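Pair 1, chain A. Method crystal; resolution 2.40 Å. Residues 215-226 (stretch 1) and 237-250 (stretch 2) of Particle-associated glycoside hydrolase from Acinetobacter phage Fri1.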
# COMPACT_ATOMS: atom_id res chain seq x y z
N SER A 215 4.54 -25.68 -37.26
CA SER A 215 3.94 -26.41 -36.15
C SER A 215 4.43 -25.98 -34.77
O SER A 215 3.68 -26.09 -33.80
CB SER A 215 4.21 -27.91 -36.29
OG SER A 215 5.61 -28.16 -36.31
N SER A 216 5.67 -25.50 -34.66
CA SER A 216 6.26 -25.14 -33.38
C SER A 216 6.42 -23.63 -33.30
O SER A 216 7.12 -23.03 -34.12
CB SER A 216 7.61 -25.84 -33.20
OG SER A 216 8.15 -25.56 -31.93
N ASN A 217 5.75 -23.02 -32.32
CA ASN A 217 5.74 -21.57 -32.22
C ASN A 217 6.96 -21.06 -31.46
O ASN A 217 7.76 -21.82 -30.91
CB ASN A 217 4.46 -21.09 -31.53
CG ASN A 217 3.31 -20.92 -32.50
OD1 ASN A 217 3.43 -21.28 -33.67
ND2 ASN A 217 2.20 -20.37 -32.02
N CYS A 218 7.09 -19.74 -31.44
CA CYS A 218 8.20 -19.12 -30.74
C CYS A 218 8.06 -19.34 -29.23
O CYS A 218 6.96 -19.28 -28.67
CB CYS A 218 8.24 -17.63 -31.06
SG CYS A 218 9.64 -16.84 -30.30
N GLY A 219 9.19 -19.60 -28.58
CA GLY A 219 9.20 -19.87 -27.16
C GLY A 219 8.63 -18.75 -26.30
O GLY A 219 7.65 -18.95 -25.58
N PHE A 220 9.24 -17.57 -26.37
CA PHE A 220 8.87 -16.45 -25.52
C PHE A 220 8.51 -15.24 -26.36
O PHE A 220 9.10 -15.00 -27.42
CB PHE A 220 10.02 -16.05 -24.59
CG PHE A 220 10.53 -17.17 -23.72
CD1 PHE A 220 9.73 -17.71 -22.72
CD2 PHE A 220 11.83 -17.66 -23.88
CE1 PHE A 220 10.21 -18.73 -21.90
CE2 PHE A 220 12.32 -18.67 -23.07
CZ PHE A 220 11.50 -19.21 -22.07
N GLY A 221 7.55 -14.47 -25.86
CA GLY A 221 7.35 -13.13 -26.35
C GLY A 221 8.43 -12.21 -25.82
O GLY A 221 9.37 -11.86 -26.53
N ILE A 222 8.30 -11.82 -24.56
CA ILE A 222 9.30 -11.00 -23.87
C ILE A 222 10.02 -11.89 -22.88
O ILE A 222 9.38 -12.49 -22.00
CB ILE A 222 8.67 -9.79 -23.15
CG1 ILE A 222 7.75 -9.01 -24.09
CG2 ILE A 222 9.77 -8.89 -22.58
CD1 ILE A 222 6.93 -7.95 -23.39
N LYS A 223 11.33 -12.01 -23.05
CA LYS A 223 12.21 -12.67 -22.09
C LYS A 223 13.10 -11.61 -21.47
O LYS A 223 13.87 -10.95 -22.18
CB LYS A 223 13.06 -13.76 -22.77
CG LYS A 223 14.05 -14.41 -21.84
CD LYS A 223 14.87 -15.55 -22.48
CE LYS A 223 15.85 -16.09 -21.42
NZ LYS A 223 16.81 -17.14 -21.89
N ILE A 224 12.98 -11.43 -20.16
CA ILE A 224 13.66 -10.34 -19.45
C ILE A 224 14.77 -10.91 -18.59
O ILE A 224 14.51 -11.71 -17.68
CB ILE A 224 12.67 -9.52 -18.62
CG1 ILE A 224 11.61 -8.88 -19.52
CG2 ILE A 224 13.42 -8.44 -17.86
CD1 ILE A 224 10.52 -8.12 -18.72
N ILE A 225 16.00 -10.52 -18.89
CA ILE A 225 17.14 -10.74 -18.00
C ILE A 225 17.63 -9.43 -17.40
O ILE A 225 18.20 -9.45 -16.30
CB ILE A 225 18.30 -11.45 -18.72
CG1 ILE A 225 17.79 -12.56 -19.63
CG2 ILE A 225 19.34 -12.01 -17.73
CD1 ILE A 225 18.91 -13.20 -20.43
N GLY A 226 17.40 -8.30 -18.06
CA GLY A 226 17.87 -7.01 -17.61
C GLY A 226 16.99 -6.40 -16.54
O GLY A 226 16.21 -7.08 -15.87
N SER A 237 0.15 -13.54 -27.49
CA SER A 237 -0.75 -14.65 -27.80
C SER A 237 -0.03 -15.70 -28.62
O SER A 237 0.69 -15.36 -29.57
CB SER A 237 -1.99 -14.16 -28.55
OG SER A 237 -2.70 -15.26 -29.09
N GLY A 238 -0.23 -16.96 -28.26
CA GLY A 238 0.19 -18.07 -29.08
C GLY A 238 1.59 -18.59 -28.86
O GLY A 238 2.07 -19.40 -29.68
N PHE A 239 2.27 -18.18 -27.79
CA PHE A 239 3.66 -18.57 -27.62
C PHE A 239 3.79 -19.99 -27.08
O PHE A 239 2.93 -20.50 -26.36
CB PHE A 239 4.40 -17.55 -26.74
CG PHE A 239 4.67 -16.27 -27.46
CD1 PHE A 239 5.82 -16.12 -28.24
CD2 PHE A 239 3.72 -15.25 -27.47
CE1 PHE A 239 6.04 -14.95 -28.96
CE2 PHE A 239 3.94 -14.08 -28.19
CZ PHE A 239 5.10 -13.93 -28.93
N ARG A 240 4.89 -20.65 -27.48
CA ARG A 240 5.09 -22.05 -27.15
C ARG A 240 5.36 -22.24 -25.67
O ARG A 240 5.00 -23.27 -25.10
CB ARG A 240 6.24 -22.60 -28.00
CG ARG A 240 6.57 -24.08 -27.79
CD ARG A 240 7.64 -24.57 -28.75
NE ARG A 240 8.78 -23.66 -28.85
CZ ARG A 240 9.86 -23.70 -28.07
NH1 ARG A 240 9.97 -24.61 -27.10
NH2 ARG A 240 10.85 -22.83 -28.25
N LEU A 241 6.00 -21.27 -25.03
CA LEU A 241 6.25 -21.35 -23.59
C LEU A 241 5.43 -20.28 -22.88
O LEU A 241 4.36 -20.57 -22.35
CB LEU A 241 7.74 -21.20 -23.29
CG LEU A 241 8.61 -22.28 -23.95
CD1 LEU A 241 10.07 -22.07 -23.64
CD2 LEU A 241 8.18 -23.68 -23.52
N GLU A 242 5.90 -19.03 -22.90
CA GLU A 242 5.24 -17.93 -22.21
C GLU A 242 5.23 -16.68 -23.07
O GLU A 242 6.17 -16.42 -23.83
CB GLU A 242 5.91 -17.60 -20.86
CG GLU A 242 5.59 -18.57 -19.74
CD GLU A 242 6.55 -19.74 -19.70
OE1 GLU A 242 7.71 -19.60 -20.18
OE2 GLU A 242 6.16 -20.81 -19.19
N GLY A 243 4.17 -15.89 -22.92
CA GLY A 243 4.19 -14.56 -23.51
C GLY A 243 5.22 -13.66 -22.85
O GLY A 243 5.86 -12.84 -23.52
N LEU A 244 5.40 -13.80 -21.54
CA LEU A 244 6.36 -13.03 -20.76
C LEU A 244 7.12 -13.99 -19.84
O LEU A 244 6.50 -14.85 -19.20
CB LEU A 244 5.65 -11.96 -19.93
CG LEU A 244 6.45 -11.24 -18.84
CD1 LEU A 244 7.57 -10.38 -19.40
CD2 LEU A 244 5.52 -10.42 -17.93
N TYR A 245 8.44 -13.85 -19.80
CA TYR A 245 9.31 -14.72 -19.02
C TYR A 245 10.44 -13.87 -18.45
O TYR A 245 11.17 -13.22 -19.20
CB TYR A 245 9.85 -15.85 -19.89
CG TYR A 245 10.73 -16.87 -19.20
CD1 TYR A 245 10.19 -18.01 -18.64
CD2 TYR A 245 12.11 -16.70 -19.15
CE1 TYR A 245 10.99 -18.96 -18.03
CE2 TYR A 245 12.93 -17.65 -18.54
CZ TYR A 245 12.35 -18.78 -17.98
OH TYR A 245 13.15 -19.73 -17.37
N ILE A 246 10.56 -13.85 -17.12
CA ILE A 246 11.52 -12.97 -16.47
C ILE A 246 12.49 -13.82 -15.66
O ILE A 246 12.11 -14.41 -14.64
CB ILE A 246 10.83 -11.94 -15.58
CG1 ILE A 246 9.71 -11.23 -16.38
CG2 ILE A 246 11.86 -10.98 -15.02
CD1 ILE A 246 9.07 -10.06 -15.67
N ARG A 247 13.76 -13.82 -16.07
CA ARG A 247 14.76 -14.59 -15.35
C ARG A 247 16.09 -13.85 -15.46
O ARG A 247 16.71 -13.85 -16.52
CB ARG A 247 14.87 -16.00 -15.91
CG ARG A 247 15.78 -16.88 -15.10
CD ARG A 247 16.04 -18.23 -15.72
NE ARG A 247 16.73 -19.04 -14.74
CZ ARG A 247 17.43 -20.14 -15.02
NH1 ARG A 247 17.54 -20.56 -16.27
NH2 ARG A 247 18.03 -20.80 -14.03
N GLY A 248 16.54 -13.25 -14.36
CA GLY A 248 17.83 -12.60 -14.33
C GLY A 248 18.97 -13.59 -14.11
O GLY A 248 18.80 -14.81 -14.16
N LYS A 249 20.15 -13.04 -13.84
CA LYS A 249 21.32 -13.85 -13.56
C LYS A 249 21.97 -13.40 -12.25
O LYS A 249 21.72 -12.29 -11.76
CB LYS A 249 22.35 -13.77 -14.70
CG LYS A 249 21.84 -14.29 -16.01
CD LYS A 249 22.93 -14.24 -17.08
CE LYS A 249 22.39 -14.69 -18.44
NZ LYS A 249 23.46 -14.70 -19.46
N ASP A 250 22.79 -14.29 -11.69
CA ASP A 250 23.49 -13.96 -10.46
C ASP A 250 24.35 -12.72 -10.65
O ASP A 250 25.02 -12.56 -11.68
CB ASP A 250 24.37 -15.12 -10.02
CG ASP A 250 23.58 -16.32 -9.52
OD1 ASP A 250 22.33 -16.21 -9.46
OD2 ASP A 250 24.20 -17.35 -9.16
O HOH W 1 20.06 -10.31 -14.18

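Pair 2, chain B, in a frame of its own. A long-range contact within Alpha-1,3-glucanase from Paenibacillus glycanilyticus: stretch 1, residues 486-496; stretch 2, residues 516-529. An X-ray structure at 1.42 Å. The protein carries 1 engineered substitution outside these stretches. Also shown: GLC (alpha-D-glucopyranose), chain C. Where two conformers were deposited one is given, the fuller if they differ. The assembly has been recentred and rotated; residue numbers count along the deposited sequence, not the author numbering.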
# COMPACT_ATOMS: atom_id res chain seq x y z
N ASN B 486 12.84 10.15 -9.70
CA ASN B 486 11.86 11.20 -9.90
C ASN B 486 11.01 11.46 -8.65
O ASN B 486 9.77 11.50 -8.73
CB ASN B 486 10.97 10.86 -11.09
CG ASN B 486 10.12 12.02 -11.57
OD1 ASN B 486 10.40 13.18 -11.27
ND2 ASN B 486 9.07 11.71 -12.32
N PRO B 487 11.62 11.63 -7.48
CA PRO B 487 10.83 11.98 -6.30
C PRO B 487 10.16 13.32 -6.53
O PRO B 487 10.68 14.17 -7.26
CB PRO B 487 11.87 12.07 -5.18
CG PRO B 487 13.12 12.52 -5.88
CD PRO B 487 13.07 11.82 -7.23
N VAL B 488 8.99 13.52 -5.90
CA VAL B 488 8.23 14.75 -6.11
C VAL B 488 9.09 15.97 -5.83
O VAL B 488 9.09 16.94 -6.60
CB VAL B 488 6.94 14.74 -5.26
CG1 VAL B 488 6.15 16.03 -5.47
CG2 VAL B 488 6.09 13.53 -5.63
N TYR B 489 9.86 15.94 -4.73
CA TYR B 489 10.64 17.09 -4.28
C TYR B 489 12.10 16.75 -4.00
O TYR B 489 13.00 17.42 -4.52
CB TYR B 489 10.02 17.66 -3.01
CG TYR B 489 8.65 18.26 -3.18
CD1 TYR B 489 8.41 19.27 -4.11
CD2 TYR B 489 7.58 17.83 -2.40
CE1 TYR B 489 7.15 19.83 -4.25
CE2 TYR B 489 6.32 18.38 -2.54
CZ TYR B 489 6.12 19.38 -3.46
OH TYR B 489 4.87 19.93 -3.60
N PHE B 490 12.35 15.74 -3.16
CA PHE B 490 13.69 15.48 -2.63
C PHE B 490 13.92 13.98 -2.53
O PHE B 490 12.98 13.20 -2.39
CB PHE B 490 13.93 16.08 -1.22
CG PHE B 490 13.13 17.32 -0.92
CD1 PHE B 490 13.48 18.55 -1.48
CD2 PHE B 490 12.04 17.27 -0.06
CE1 PHE B 490 12.74 19.69 -1.19
CE2 PHE B 490 11.29 18.41 0.23
CZ PHE B 490 11.65 19.62 -0.34
N GLY B 491 15.19 13.59 -2.53
CA GLY B 491 15.54 12.20 -2.28
C GLY B 491 15.47 11.87 -0.80
O GLY B 491 14.67 11.03 -0.38
N LEU B 492 16.31 12.53 -0.00
CA LEU B 492 16.40 12.28 1.43
C LEU B 492 16.13 13.58 2.17
O LEU B 492 16.69 14.62 1.82
CB LEU B 492 17.80 11.77 1.80
CG LEU B 492 18.31 10.58 0.98
CD1 LEU B 492 19.79 10.29 1.25
CD2 LEU B 492 17.44 9.36 1.27
N MET B 493 15.27 13.53 3.18
CA MET B 493 14.86 14.72 3.91
C MET B 493 15.04 14.46 5.40
O MET B 493 14.38 13.59 5.97
CB MET B 493 13.40 15.05 3.58
CG MET B 493 12.82 16.22 4.36
SD MET B 493 11.20 16.63 3.67
CE MET B 493 10.28 17.06 5.14
N PHE B 494 15.96 15.20 6.03
CA PHE B 494 16.27 15.04 7.44
C PHE B 494 15.69 16.21 8.22
O PHE B 494 15.81 17.36 7.79
CB PHE B 494 17.79 15.03 7.66
CG PHE B 494 18.51 13.87 7.02
CD1 PHE B 494 18.86 13.91 5.67
CD2 PHE B 494 18.85 12.75 7.77
CE1 PHE B 494 19.53 12.84 5.08
CE2 PHE B 494 19.51 11.69 7.19
CZ PHE B 494 19.86 11.73 5.85
N GLN B 495 15.09 15.93 9.38
CA GLN B 495 14.40 16.97 10.14
C GLN B 495 14.38 16.61 11.62
O GLN B 495 14.18 15.45 11.97
CB GLN B 495 12.96 17.12 9.63
CG GLN B 495 12.10 18.16 10.36
CD GLN B 495 10.66 18.18 9.86
OE1 GLN B 495 10.34 17.57 8.84
NE2 GLN B 495 9.78 18.88 10.59
N SER B 496 14.58 17.62 12.48
CA SER B 496 14.47 17.48 13.93
C SER B 496 13.32 18.34 14.44
O SER B 496 13.25 19.54 14.13
CB SER B 496 15.75 17.93 14.64
OG SER B 496 16.80 17.02 14.40
N ASN B 516 16.89 12.86 -10.76
CA ASN B 516 15.95 13.89 -11.17
C ASN B 516 15.00 14.36 -10.07
O ASN B 516 13.80 14.52 -10.33
CB ASN B 516 15.12 13.40 -12.37
CG ASN B 516 15.98 12.76 -13.45
OD1 ASN B 516 16.92 13.38 -13.94
ND2 ASN B 516 15.66 11.53 -13.80
N PRO B 517 15.47 14.65 -8.85
CA PRO B 517 14.57 15.28 -7.87
C PRO B 517 14.26 16.71 -8.31
O PRO B 517 15.15 17.44 -8.75
CB PRO B 517 15.39 15.26 -6.58
CG PRO B 517 16.80 15.37 -7.04
CD PRO B 517 16.87 14.65 -8.37
N SER B 518 12.99 17.11 -8.18
CA SER B 518 12.59 18.41 -8.72
C SER B 518 13.25 19.56 -7.98
O SER B 518 13.49 20.63 -8.58
CB SER B 518 11.07 18.57 -8.71
OG SER B 518 10.59 18.92 -7.42
N ARG B 519 13.58 19.38 -6.70
CA ARG B 519 14.19 20.43 -5.90
C ARG B 519 15.62 20.05 -5.53
O ARG B 519 16.57 20.59 -6.10
CB ARG B 519 13.35 20.76 -4.66
CG ARG B 519 11.90 21.18 -4.96
CD ARG B 519 11.80 22.65 -5.35
NE ARG B 519 12.11 23.54 -4.22
CZ ARG B 519 12.10 24.87 -4.30
NH1 ARG B 519 11.79 25.47 -5.44
NH2 ARG B 519 12.40 25.60 -3.23
N TYR B 520 15.81 19.14 -4.58
CA TYR B 520 17.14 18.81 -4.07
C TYR B 520 17.30 17.31 -3.93
O TYR B 520 16.33 16.59 -3.67
CB TYR B 520 17.39 19.42 -2.68
CG TYR B 520 16.95 20.87 -2.53
CD1 TYR B 520 17.61 21.89 -3.21
CD2 TYR B 520 15.90 21.21 -1.69
CE1 TYR B 520 17.21 23.21 -3.07
CE2 TYR B 520 15.50 22.52 -1.55
CZ TYR B 520 16.15 23.51 -2.24
OH TYR B 520 15.75 24.82 -2.10
N GLY B 521 18.54 16.84 -4.08
CA GLY B 521 18.82 15.45 -3.74
C GLY B 521 18.61 15.19 -2.26
O GLY B 521 17.94 14.23 -1.87
N ILE B 522 19.18 16.05 -1.41
CA ILE B 522 19.10 15.94 0.04
C ILE B 522 18.65 17.28 0.59
O ILE B 522 19.17 18.32 0.18
CB ILE B 522 20.47 15.55 0.63
CG1 ILE B 522 20.92 14.19 0.08
CG2 ILE B 522 20.43 15.57 2.17
CD1 ILE B 522 22.38 13.89 0.30
N LYS B 523 17.66 17.26 1.48
CA LYS B 523 17.24 18.47 2.18
C LYS B 523 17.42 18.26 3.68
O LYS B 523 16.88 17.30 4.25
CB LYS B 523 15.79 18.84 1.88
CG LYS B 523 15.35 20.08 2.68
CD LYS B 523 14.03 20.64 2.19
CE LYS B 523 13.57 21.80 3.07
NZ LYS B 523 12.25 22.37 2.61
N LEU B 524 18.19 19.14 4.30
CA LEU B 524 18.20 19.28 5.75
C LEU B 524 17.19 20.38 6.08
O LEU B 524 17.40 21.54 5.71
CB LEU B 524 19.61 19.63 6.25
CG LEU B 524 20.77 18.78 5.71
CD1 LEU B 524 22.11 19.23 6.34
CD2 LEU B 524 20.56 17.28 5.95
N VAL B 525 16.08 20.01 6.70
CA VAL B 525 15.01 20.97 6.94
C VAL B 525 15.50 22.00 7.96
O VAL B 525 15.91 21.65 9.07
CB VAL B 525 13.73 20.26 7.42
CG1 VAL B 525 12.61 21.28 7.68
CG2 VAL B 525 13.30 19.22 6.38
N VAL B 526 15.43 23.28 7.58
CA VAL B 526 15.93 24.36 8.42
C VAL B 526 14.82 24.95 9.28
O VAL B 526 15.03 25.23 10.47
CB VAL B 526 16.58 25.44 7.52
CG1 VAL B 526 16.99 26.66 8.34
CG2 VAL B 526 17.78 24.86 6.80
N ARG B 527 13.65 25.17 8.70
CA ARG B 527 12.52 25.71 9.45
C ARG B 527 11.26 25.20 8.75
O ARG B 527 10.84 25.78 7.74
CB ARG B 527 12.56 27.23 9.51
CG ARG B 527 11.42 27.84 10.32
CD ARG B 527 11.55 29.37 10.46
NE ARG B 527 11.32 30.11 9.22
CZ ARG B 527 12.30 30.63 8.48
NH1 ARG B 527 13.57 30.48 8.84
NH2 ARG B 527 12.00 31.30 7.37
N ALA B 528 10.71 24.10 9.26
CA ALA B 528 9.55 23.47 8.63
C ALA B 528 8.32 24.37 8.69
O ALA B 528 7.47 24.30 7.80
CB ALA B 528 9.26 22.13 9.31
N GLU B 529 8.22 25.20 9.73
CA GLU B 529 7.08 26.07 10.00
C GLU B 529 7.48 26.92 11.19
O GLU B 529 8.53 26.69 11.79
CB GLU B 529 5.80 25.26 10.31
CG GLU B 529 5.98 24.30 11.47
CD GLU B 529 4.77 23.43 11.71
OE1 GLU B 529 4.89 22.43 12.46
OE2 GLU B 529 3.70 23.73 11.15
C1 GLC C . 3.14 19.58 12.05
C2 GLC C . 2.19 18.57 12.62
C3 GLC C . 2.87 17.39 13.25
C4 GLC C . 3.88 16.85 12.27
C5 GLC C . 4.86 17.96 11.98
C6 GLC C . 5.88 17.49 10.97
O1 GLC C . 3.65 20.22 13.05
O2 GLC C . 1.30 19.18 13.54
O3 GLC C . 1.89 16.39 13.28
O4 GLC C . 4.57 15.72 12.80
O5 GLC C . 4.20 19.02 11.37
O6 GLC C . 6.73 18.50 10.52
O HOH W 2 14.89 20.21 11.26

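The sharpest difference lies at the matched positions Tyr245(A) and Lys523(B). In pair 1 the ring of Tyr245(A) packs against Phe220(A). The two rings meet obliquely, with centroids 4.3 Å apart and planes at 31°. In pair 2 the partner of the matching Phe490(B) is an extended lysine. Atom CD of Lys523(B) lies over one face of the Phe490(B) ring, 3.9 Å from its centroid. A flat ring and an aliphatic chain thus cover the same phenylalanine, whose side-chain centres superpose within 0.5 Å.

The shared frame is a pair of parallel strands that follow a corner in each chain. Fourteen central residues superpose with an RMSD of 0.6 Å. Gly221(A) matches Gly491(B), and Gly243(A) matches Gly521(B). At Gly221(A) and Gly491(B) an ideal CB would clash with the O of Gly243(A) and Gly521(B), respectively. These two carbonyls also accept equivalent bonds: Ile222(A) N to Gly243(A) O is 2.8 Å, and Leu492(B) N to Gly521(B) O is 3.0 Å.

The ladder then continues alike. Tyr245(A) N donates to Ile222(A) O at 2.8 Å, and Lys523(B) N donates to Leu492(B) O at 2.8 Å. Next, Ile224(A) N reaches Tyr245(A) O at 2.7 Å, and Phe494(B) N reaches Lys523(B) O at 2.9 Å.

On the other side of the sheet, pair 1 uses aliphatic chains. Ile224(A) CD1 is 3.8 Å from Leu244(A) CD1 and 3.9 Å from Ile246(A) CD1. In pair 2 the broad ring of Phe494(B) takes the place of Ile224(A). Its CE1 lies 4.1 Å from Ile522(B) CG2, and its CD1 lies 3.8 Å from Leu524(B) CD2.

Beside the shared phenylalanine, Glu242(A) matches Tyr520(B). Glu242(A) OE1 approaches the edge of the Phe220(A) ring, 3.2 Å from CE1. The Tyr520(B) ring instead meets Phe490(B) rim to rim, with CD2 3.5 Å from Phe490(B) CE1.

Before the corner, Phe239(A) matches Pro517(B). Gly221(A) CA sits over the face of the Phe239(A) ring, 3.7 Å from its centroid. The smaller proline packs on another proline, with Pro517(B) CB 3.6 Å from Pro487(B) CG. Arg240(A) and Ser518(B) also match, and both side chains bond to a backbone carbonyl of the first stretch. Arg240(A) NE donates to Asn217(A) O at 2.9 Å. The short Ser518(B) donates from OG to Val488(B) O at 2.6 Å.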